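Local coordinates for polyhomeotic-proximal chromatin protein (Drosophila melanogaster, PDB 1KW4) that acts as a Polycomb group protein in the PRC1 complex to keep homeotic genes repressed, here represented by its polymer-forming SAM domain, at residues 15-19 against 20-24; 42-45 against 46-50; 63-66 against 67-71. The protein carries 1 engineered substitution. All coordinates share one frame; numbering follows the deposited sequence.

Contact 1: 15-19 against 20-24; sequences SSWSV and DDVSN
A capping box between S18 and D21 starts helix 19-27, the first regular helix of this SAM domain. Each residue binds the other's backbone N-H with its side chain. The hydroxyl of S18 lies between its own backbone N and carbonyl carbon (chi1 64°), a setting that turns OG over the opening turn, where it accepts from D21 N at 3.1 Å. In return the N-H of S18 points almost straight at D21 OD2, 3.0 Å away with an N-H...O angle of 176°. The donor reaches that oxygen on its anti side, 34° out of the carboxylate plane. Near a helix N terminus the negative charge of D21 is probably favoured by the helix dipole. With an alanine at D21 the carboxylate is gone, and the N-H of S18 would probably lose its acceptor, leaving of the box just the bond from the backbone N-H to S18 OG. The carboxylate stands steeply to the indole of W17, and CB of D21 lies 3.8 Å from CB of W17. The indole itself is buried: NE1 bonds to the carbonyl of P12, and the ring meets that of F25. Regular backbone bonding follows at once, from V22 N to S18 O and from S23 N to V19 O. S23 OG donates to D20 O at 2.7 Å, within the helix. V22 CG2 sits at the edge of the indole, 4.1 Å from W17 CE3.

Contact 2: 42-45 against 46-50; sequences QEID and GQALL
The backbone passes from the extended I44 and D45 straight into helix 46-51, whose first turn is closed by L49 N bonding to D45 O at 2.9 Å. D45 is the N-cap of this short SAM-domain helix, and its side chain also takes part in the cap. Its CG is placed between the backbone N and the carbonyl carbon (chi1 60°), which folds the carboxylate forward over the helix start. There OD1 accepts from A48 N at 3.1 Å, with an N-H...O angle of 159°; the donor approaches nearly in line with the CG-OD1 bond. D45 therefore meets two successive N-H groups of the first turn, one with its carboxylate and one with its carbonyl. Its negative charge at the positive end of the helix dipole is likely to be stabilised. The methyl of A48 lies beside the same cap, CB being 3.5 Å from D45 OD1.

Just before the cap, the chain leaves helix 36-41 through a Schellman motif, in which E43 takes positive phi, and I44 then provides the apolar part of the contact. Its CG2 branch, anti to the backbone N, reaches forward to the new helix. The buried L49 side chain also touches W17 and V75. The I44 methyl CG2 comes to 4.0 Å from A48 CB and 4.3 Å from L49 CB.

Contact 3: 63-66 against 67-71; sequences MKLG and PALKI
Three backbone hydrogen bonds join 63-66 to 67-71 in the i to i+4 pattern that opens helix 65-78. A68 N donates to K64 O at 3.2 Å, L69 N to L65 O at 2.9 Å, and K70 N to G66 O at 3.1 Å. The first and last donors lie in the carbonyl plane of their acceptors, whereas L69 N is tilted 22° from that of L65. K64 holds the N-cap position, and its own N-H is taken by the hydroxyl of Y35. P67 stands in the first turn, where its lack of an N-H costs no helical bond.

The apolar contacts fall on two sides of the helix. On the buried side M63, present as selenomethionine, sends its chain forward over the first turn. CG is anti to the backbone N (chi1 -170°), and the chain stays extended until it bends at chi3. CG passes obliquely across P67, 4.1 Å from its CB, and the selenium lies against A68, 3.8 Å from CA. The selenium also meets the I71 methyl CD1 at 3.8 Å, so M63 spans two residues, A68 and I71, that are about a turn apart on the helix. F39 touches both M63 and I71, and L57 touches M63 and A68, so this side faces the domain interior. On the exposed side L65 and L69 cross one another a turn apart, with L65 CG 3.9 Å from L69 CD1.

The K70 chain packs along the G66 carbonyl, with CD 3.3 Å from G66 O, while NZ bonds to the carbonyl of P30. In this protein a proline occupies the first turn; the arrangement as a whole is the N-terminal end of the long C-terminal helix of a SAM domain, with one side packed on the core.

In the fold
From the N terminus, contact 1 closes the turn from residues 15-18 into helix 19-27. Contact 2 follows at the junction between helices 36-41 and 46-51, and contact 3 at the start of helix 65-78. The three come in series, neither nested nor crossed. Contacts 1 and 2 touch: W17 O probably accepts a hydrogen bond from G46 N, and V22 packs against the backbone of I44 and D45, tying two helix starts together. Contact 3 lies across the chain's centre from both, its centre about 16 Å from that of contact 2. F39 of helix 36-41 touches V22 of contact 1 and M63 and I71 of contact 3, connecting them through the interior.

Contact 1: 15-19 against 20-24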
ATOM      1  N   SER A  15       6.414  -3.622  -9.576  1.00 19.29           N
ATOM      2  CA  SER A  15       6.823  -5.004  -9.366  1.00 21.21           C
ATOM      3  C   SER A  15       8.245  -5.129  -8.803  1.00 21.88           C
ATOM      4  O   SER A  15       8.599  -6.165  -8.243  1.00 22.48           O
ATOM      5  CB  SER A  15       6.703  -5.798 -10.676  1.00 23.92           C
ATOM      6  OG  SER A  15       7.426  -5.172 -11.723  1.00 25.96           O
ATOM      7  N   SER A  16       9.050  -4.077  -8.943  1.00 20.90           N
ATOM      8  CA  SER A  16      10.425  -4.084  -8.439  1.00 21.73           C
ATOM      9  C   SER A  16      10.580  -3.493  -7.032  1.00 22.61           C
ATOM     10  O   SER A  16      11.666  -3.560  -6.443  1.00 23.96           O
ATOM     11  CB  SER A  16      11.343  -3.308  -9.392  1.00 23.27           C
ATOM     12  OG  SER A  16      11.124  -1.905  -9.274  1.00 26.74           O
ATOM     13  N   TRP A  17       9.508  -2.922  -6.488  1.00 20.31           N
ATOM     14  CA  TRP A  17       9.572  -2.303  -5.160  1.00 19.13           C
ATOM     15  C   TRP A  17       9.796  -3.282  -4.011  1.00 18.42           C
ATOM     16  O   TRP A  17       9.186  -4.348  -3.956  1.00 19.01           O
ATOM     17  CB  TRP A  17       8.290  -1.511  -4.868  1.00 18.34           C
ATOM     18  CG  TRP A  17       8.033  -0.309  -5.750  1.00 18.65           C
ATOM     19  CD1 TRP A  17       8.735   0.078  -6.862  1.00 19.38           C
ATOM     20  CD2 TRP A  17       6.950   0.620  -5.618  1.00 19.02           C
ATOM     21  NE1 TRP A  17       8.145   1.187  -7.434  1.00 19.71           N
ATOM     22  CE2 TRP A  17       7.049   1.538  -6.689  1.00 21.02           C
ATOM     23  CE3 TRP A  17       5.901   0.762  -4.696  1.00 20.43           C
ATOM     24  CZ2 TRP A  17       6.135   2.583  -6.865  1.00 21.98           C
ATOM     25  CZ3 TRP A  17       4.993   1.799  -4.870  1.00 20.30           C
ATOM     26  CH2 TRP A  17       5.114   2.698  -5.947  1.00 21.21           C
ATOM     27  N   SER A  18      10.670  -2.907  -3.083  1.00 19.05           N
ATOM     28  CA  SER A  18      10.946  -3.732  -1.912  1.00 18.59           C
ATOM     29  C   SER A  18       9.915  -3.401  -0.829  1.00 19.63           C
ATOM     30  O   SER A  18       9.077  -2.516  -1.011  1.00 17.34           O
ATOM     31  CB  SER A  18      12.342  -3.423  -1.369  1.00 20.96           C
ATOM     32  OG  SER A  18      12.415  -2.078  -0.916  1.00 19.93           O
ATOM     33  N   VAL A  19       9.975  -4.112   0.295  1.00 19.19           N
ATOM     34  CA  VAL A  19       9.060  -3.831   1.401  1.00 20.08           C
ATOM     35  C   VAL A  19       9.330  -2.401   1.885  1.00 20.07           C
ATOM     36  O   VAL A  19       8.397  -1.645   2.166  1.00 19.09           O
ATOM     37  CB  VAL A  19       9.261  -4.830   2.574  1.00 20.48           C
ATOM     38  CG1 VAL A  19       8.504  -4.351   3.818  1.00 21.70           C
ATOM     39  CG2 VAL A  19       8.746  -6.216   2.169  1.00 20.73           C
ATOM     40  N   ASP A  20      10.605  -2.026   1.983  1.00 20.45           N
ATOM     41  CA  ASP A  20      10.951  -0.671   2.423  1.00 22.11           C
ATOM     42  C   ASP A  20      10.428   0.385   1.446  1.00 21.10           C
ATOM     43  O   ASP A  20       9.967   1.450   1.868  1.00 20.56           O
ATOM     44  CB  ASP A  20      12.467  -0.507   2.587  1.00 25.76           C
ATOM     45  CG  ASP A  20      13.009  -1.242   3.800  1.00 29.71           C
ATOM     46  OD1 ASP A  20      12.208  -1.651   4.670  1.00 31.38           O
ATOM     47  OD2 ASP A  20      14.246  -1.400   3.888  1.00 33.61           O
ATOM     48  N   ASP A  21      10.499   0.095   0.148  1.00 19.69           N
ATOM     49  CA  ASP A  21      10.007   1.027  -0.870  1.00 19.23           C
ATOM     50  C   ASP A  21       8.500   1.248  -0.690  1.00 18.11           C
ATOM     51  O   ASP A  21       8.013   2.376  -0.765  1.00 18.25           O
ATOM     52  CB  ASP A  21      10.256   0.489  -2.290  1.00 20.71           C
ATOM     53  CG  ASP A  21      11.727   0.482  -2.680  1.00 26.64           C
ATOM     54  OD1 ASP A  21      12.497   1.326  -2.169  1.00 27.95           O
ATOM     55  OD2 ASP A  21      12.110  -0.362  -3.523  1.00 26.13           O
ATOM     56  N   VAL A  22       7.761   0.163  -0.474  1.00 17.27           N
ATOM     57  CA  VAL A  22       6.316   0.263  -0.275  1.00 15.31           C
ATOM     58  C   VAL A  22       5.997   1.076   0.985  1.00 16.07           C
ATOM     59  O   VAL A  22       5.063   1.876   0.987  1.00 17.02           O
ATOM     60  CB  VAL A  22       5.670  -1.145  -0.162  1.00 14.12           C
ATOM     61  CG1 VAL A  22       4.211  -1.027   0.311  1.00 14.20           C
ATOM     62  CG2 VAL A  22       5.721  -1.851  -1.523  1.00 15.72           C
ATOM     63  N   SER A  23       6.776   0.890   2.049  1.00 16.02           N
ATOM     64  CA  SER A  23       6.524   1.626   3.291  1.00 17.15           C
ATOM     65  C   SER A  23       6.696   3.135   3.091  1.00 18.30           C
ATOM     66  O   SER A  23       5.989   3.939   3.704  1.00 17.84           O
ATOM     67  CB  SER A  23       7.448   1.127   4.417  1.00 18.24           C
ATOM     68  OG  SER A  23       8.780   1.574   4.244  1.00 20.10           O
ATOM     69  N   ASN A  24       7.631   3.524   2.233  1.00 18.45           N
ATOM     70  CA  ASN A  24       7.846   4.943   1.960  1.00 19.91           C
ATOM     71  C   ASN A  24       6.701   5.505   1.110  1.00 20.56           C
ATOM     72  O   ASN A  24       6.296   6.660   1.275  1.00 21.39           O
ATOM     73  CB  ASN A  24       9.197   5.146   1.265  1.00 22.51           C
ATOM     74  CG  ASN A  24      10.362   5.093   2.244  1.00 25.40           C
ATOM     75  OD1 ASN A  24      10.433   5.896   3.175  1.00 28.69           O
ATOM     76  ND2 ASN A  24      11.275   4.151   2.040  1.00 26.31           N
TER

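Contact 2: 42-45 against 46-50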
ATOM      1  N   GLN A  42       3.551  -6.914   7.688  1.00 24.44           N
ATOM      2  CA  GLN A  42       2.970  -7.925   6.812  1.00 24.27           C
ATOM      3  C   GLN A  42       3.844  -8.207   5.589  1.00 22.75           C
ATOM      4  O   GLN A  42       3.453  -8.976   4.705  1.00 22.58           O
ATOM      5  CB  GLN A  42       1.567  -7.505   6.367  1.00 25.32           C
ATOM      6  CG  GLN A  42       0.541  -7.461   7.495  1.00 28.26           C
ATOM      7  CD  GLN A  42       0.412  -8.794   8.217  1.00 31.36           C
ATOM      8  OE1 GLN A  42       0.201  -9.833   7.592  1.00 28.75           O
ATOM      9  NE2 GLN A  42       0.538  -8.765   9.539  1.00 32.71           N
ATOM     10  N   GLU A  43       5.019  -7.584   5.555  1.00 20.30           N
ATOM     11  CA  GLU A  43       5.995  -7.745   4.476  1.00 22.90           C
ATOM     12  C   GLU A  43       5.400  -7.549   3.084  1.00 22.29           C
ATOM     13  O   GLU A  43       5.563  -8.384   2.188  1.00 20.43           O
ATOM     14  CB  GLU A  43       6.663  -9.122   4.583  1.00 27.24           C
ATOM     15  CG  GLU A  43       7.229  -9.382   5.972  1.00 31.76           C
ATOM     16  CD  GLU A  43       7.908 -10.732   6.098  1.00 37.95           C
ATOM     17  OE1 GLU A  43       7.328 -11.740   5.644  1.00 39.41           O
ATOM     18  OE2 GLU A  43       9.020 -10.784   6.668  1.00 43.13           O
ATOM     19  N   ILE A  44       4.717  -6.423   2.910  1.00 19.22           N
ATOM     20  CA  ILE A  44       4.103  -6.096   1.632  1.00 18.03           C
ATOM     21  C   ILE A  44       5.135  -5.432   0.713  1.00 18.10           C
ATOM     22  O   ILE A  44       5.543  -4.291   0.956  1.00 17.22           O
ATOM     23  CB  ILE A  44       2.917  -5.099   1.816  1.00 19.33           C
ATOM     24  CG1 ILE A  44       1.888  -5.653   2.817  1.00 21.51           C
ATOM     25  CG2 ILE A  44       2.277  -4.792   0.459  1.00 17.97           C
ATOM     26  CD1 ILE A  44       1.126  -6.869   2.351  1.00 24.86           C
ATOM     27  N   ASP A  45       5.581  -6.147  -0.319  1.00 17.88           N
ATOM     28  CA  ASP A  45       6.510  -5.568  -1.287  1.00 19.18           C
ATOM     29  C   ASP A  45       5.676  -5.193  -2.514  1.00 18.48           C
ATOM     30  O   ASP A  45       4.452  -5.309  -2.477  1.00 18.24           O
ATOM     31  CB  ASP A  45       7.642  -6.543  -1.663  1.00 20.47           C
ATOM     32  CG  ASP A  45       7.141  -7.841  -2.275  1.00 24.57           C
ATOM     33  OD1 ASP A  45       5.921  -7.998  -2.488  1.00 22.29           O
ATOM     34  OD2 ASP A  45       7.994  -8.715  -2.547  1.00 28.05           O
ATOM     35  N   GLY A  46       6.326  -4.735  -3.583  1.00 17.54           N
ATOM     36  CA  GLY A  46       5.599  -4.326  -4.777  1.00 18.49           C
ATOM     37  C   GLY A  46       4.688  -5.368  -5.402  1.00 19.26           C
ATOM     38  O   GLY A  46       3.557  -5.062  -5.796  1.00 18.86           O
ATOM     39  N   GLN A  47       5.174  -6.599  -5.514  1.00 19.72           N
ATOM     40  CA  GLN A  47       4.365  -7.667  -6.094  1.00 22.07           C
ATOM     41  C   GLN A  47       3.090  -7.890  -5.284  1.00 22.87           C
ATOM     42  O   GLN A  47       2.020  -8.121  -5.852  1.00 22.89           O
ATOM     43  CB  GLN A  47       5.179  -8.961  -6.172  1.00 24.88           C
ATOM     44  CG  GLN A  47       6.243  -8.947  -7.260  1.00 31.33           C
ATOM     45  CD  GLN A  47       5.669  -9.195  -8.643  1.00 35.78           C
ATOM     46  OE1 GLN A  47       4.709  -8.545  -9.059  1.00 40.25           O
ATOM     47  NE2 GLN A  47       6.263 -10.139  -9.367  1.00 39.13           N
ATOM     48  N   ALA A  48       3.200  -7.816  -3.961  1.00 20.04           N
ATOM     49  CA  ALA A  48       2.037  -7.995  -3.094  1.00 20.68           C
ATOM     50  C   ALA A  48       1.098  -6.794  -3.200  1.00 19.82           C
ATOM     51  O   ALA A  48      -0.127  -6.946  -3.197  1.00 20.78           O
ATOM     52  CB  ALA A  48       2.484  -8.181  -1.646  1.00 21.59           C
ATOM     53  N   LEU A  49       1.676  -5.599  -3.285  1.00 18.89           N
ATOM     54  CA  LEU A  49       0.890  -4.369  -3.387  1.00 20.06           C
ATOM     55  C   LEU A  49      -0.034  -4.389  -4.607  1.00 21.11           C
ATOM     56  O   LEU A  49      -1.174  -3.914  -4.552  1.00 20.99           O
ATOM     57  CB  LEU A  49       1.824  -3.157  -3.465  1.00 20.39           C
ATOM     58  CG  LEU A  49       1.172  -1.773  -3.509  1.00 19.45           C
ATOM     59  CD1 LEU A  49       0.385  -1.536  -2.222  1.00 21.38           C
ATOM     60  CD2 LEU A  49       2.246  -0.701  -3.684  1.00 19.43           C
ATOM     61  N   LEU A  50       0.460  -4.939  -5.709  1.00 21.22           N
ATOM     62  CA  LEU A  50      -0.325  -5.017  -6.934  1.00 24.43           C
ATOM     63  C   LEU A  50      -1.554  -5.914  -6.772  1.00 25.91           C
ATOM     64  O   LEU A  50      -2.542  -5.760  -7.496  1.00 25.22           O
ATOM     65  CB  LEU A  50       0.551  -5.527  -8.082  1.00 23.99           C
ATOM     66  CG  LEU A  50       1.615  -4.536  -8.576  1.00 25.45           C
ATOM     67  CD1 LEU A  50       2.599  -5.236  -9.500  1.00 26.35           C
ATOM     68  CD2 LEU A  50       0.930  -3.379  -9.289  1.00 27.87           C
TER

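Contact 3: 63-66 against 67-71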
HETATM    1  N   MSE A  63      -7.972  -1.802   8.217  1.00 30.54           N
HETATM    2  CA  MSE A  63      -7.847  -0.402   7.826  1.00 27.54           C
HETATM    3  C   MSE A  63      -9.206   0.279   7.630  1.00 25.68           C
HETATM    4  O   MSE A  63     -10.198  -0.376   7.303  1.00 24.23           O
HETATM    5  CB  MSE A  63      -7.047  -0.345   6.524  1.00 30.55           C
HETATM    6  CG  MSE A  63      -6.600   1.017   6.072  1.00 33.34           C
HETATM    7 SE   MSE A  63      -5.440   0.766   4.542  1.00 41.93          SE
HETATM    8  CE  MSE A  63      -4.058  -0.274   5.382  1.00 32.91           C
ATOM      9  N   LYS A  64      -9.249   1.593   7.843  1.00 23.83           N
ATOM     10  CA  LYS A  64     -10.480   2.353   7.635  1.00 24.29           C
ATOM     11  C   LYS A  64     -10.697   2.419   6.121  1.00 24.08           C
ATOM     12  O   LYS A  64      -9.738   2.367   5.340  1.00 20.88           O
ATOM     13  CB  LYS A  64     -10.358   3.757   8.237  1.00 25.75           C
ATOM     14  CG  LYS A  64     -10.391   3.763   9.765  1.00 29.03           C
ATOM     15  CD  LYS A  64     -10.396   5.173  10.333  1.00 34.19           C
ATOM     16  CE  LYS A  64     -10.656   5.158  11.837  1.00 36.82           C
ATOM     17  NZ  LYS A  64     -10.922   6.521  12.394  1.00 40.06           N
ATOM     18  N   LEU A  65     -11.952   2.528   5.705  1.00 22.85           N
ATOM     19  CA  LEU A  65     -12.285   2.537   4.286  1.00 22.85           C
ATOM     20  C   LEU A  65     -11.666   3.647   3.433  1.00 22.90           C
ATOM     21  O   LEU A  65     -11.266   3.397   2.293  1.00 24.25           O
ATOM     22  CB  LEU A  65     -13.812   2.543   4.119  1.00 24.90           C
ATOM     23  CG  LEU A  65     -14.359   2.352   2.700  1.00 26.10           C
ATOM     24  CD1 LEU A  65     -13.852   1.043   2.110  1.00 28.02           C
ATOM     25  CD2 LEU A  65     -15.885   2.359   2.748  1.00 28.04           C
ATOM     26  N   GLY A  66     -11.585   4.859   3.976  1.00 22.36           N
ATOM     27  CA  GLY A  66     -11.025   5.980   3.235  1.00 22.87           C
ATOM     28  C   GLY A  66      -9.596   5.713   2.797  1.00 23.64           C
ATOM     29  O   GLY A  66      -9.280   5.774   1.605  1.00 22.35           O
ATOM     30  N   PRO A  67      -8.701   5.429   3.751  1.00 22.74           N
ATOM     31  CA  PRO A  67      -7.303   5.154   3.416  1.00 22.76           C
ATOM     32  C   PRO A  67      -7.181   3.967   2.461  1.00 20.91           C
ATOM     33  O   PRO A  67      -6.383   3.996   1.529  1.00 22.54           O
ATOM     34  CB  PRO A  67      -6.672   4.875   4.778  1.00 22.93           C
ATOM     35  CG  PRO A  67      -7.446   5.775   5.684  1.00 25.14           C
ATOM     36  CD  PRO A  67      -8.872   5.589   5.207  1.00 23.08           C
ATOM     37  N   ALA A  68      -7.979   2.926   2.691  1.00 20.35           N
ATOM     38  CA  ALA A  68      -7.940   1.740   1.842  1.00 22.35           C
ATOM     39  C   ALA A  68      -8.269   2.081   0.387  1.00 24.43           C
ATOM     40  O   ALA A  68      -7.597   1.611  -0.534  1.00 23.35           O
ATOM     41  CB  ALA A  68      -8.910   0.678   2.365  1.00 22.19           C
ATOM     42  N   LEU A  69      -9.297   2.900   0.180  1.00 24.44           N
ATOM     43  CA  LEU A  69      -9.686   3.286  -1.177  1.00 26.36           C
ATOM     44  C   LEU A  69      -8.608   4.107  -1.878  1.00 25.78           C
ATOM     45  O   LEU A  69      -8.357   3.930  -3.075  1.00 26.39           O
ATOM     46  CB  LEU A  69     -10.990   4.086  -1.155  1.00 26.54           C
ATOM     47  CG  LEU A  69     -12.253   3.314  -0.769  1.00 28.79           C
ATOM     48  CD1 LEU A  69     -13.403   4.293  -0.573  1.00 29.23           C
ATOM     49  CD2 LEU A  69     -12.589   2.294  -1.846  1.00 30.96           C
ATOM     50  N   LYS A  70      -7.977   5.007  -1.133  1.00 25.44           N
ATOM     51  CA  LYS A  70      -6.931   5.857  -1.687  1.00 26.18           C
ATOM     52  C   LYS A  70      -5.707   5.052  -2.122  1.00 24.65           C
ATOM     53  O   LYS A  70      -5.095   5.353  -3.149  1.00 24.04           O
ATOM     54  CB  LYS A  70      -6.548   6.931  -0.663  1.00 27.86           C
ATOM     55  CG  LYS A  70      -7.676   7.937  -0.428  1.00 32.19           C
ATOM     56  CD  LYS A  70      -7.668   8.529   0.976  1.00 35.20           C
ATOM     57  CE  LYS A  70      -6.554   9.531   1.171  1.00 37.70           C
ATOM     58  NZ  LYS A  70      -6.679  10.190   2.501  1.00 36.56           N
ATOM     59  N   ILE A  71      -5.352   4.022  -1.358  1.00 22.87           N
ATOM     60  CA  ILE A  71      -4.202   3.194  -1.715  1.00 22.60           C
ATOM     61  C   ILE A  71      -4.474   2.414  -3.002  1.00 24.25           C
ATOM     62  O   ILE A  71      -3.663   2.422  -3.931  1.00 24.11           O
ATOM     63  CB  ILE A  71      -3.848   2.209  -0.575  1.00 21.73           C
ATOM     64  CG1 ILE A  71      -3.329   2.998   0.631  1.00 21.04           C
ATOM     65  CG2 ILE A  71      -2.799   1.196  -1.047  1.00 21.79           C
ATOM     66  CD1 ILE A  71      -3.171   2.163   1.885  1.00 23.21           C
TER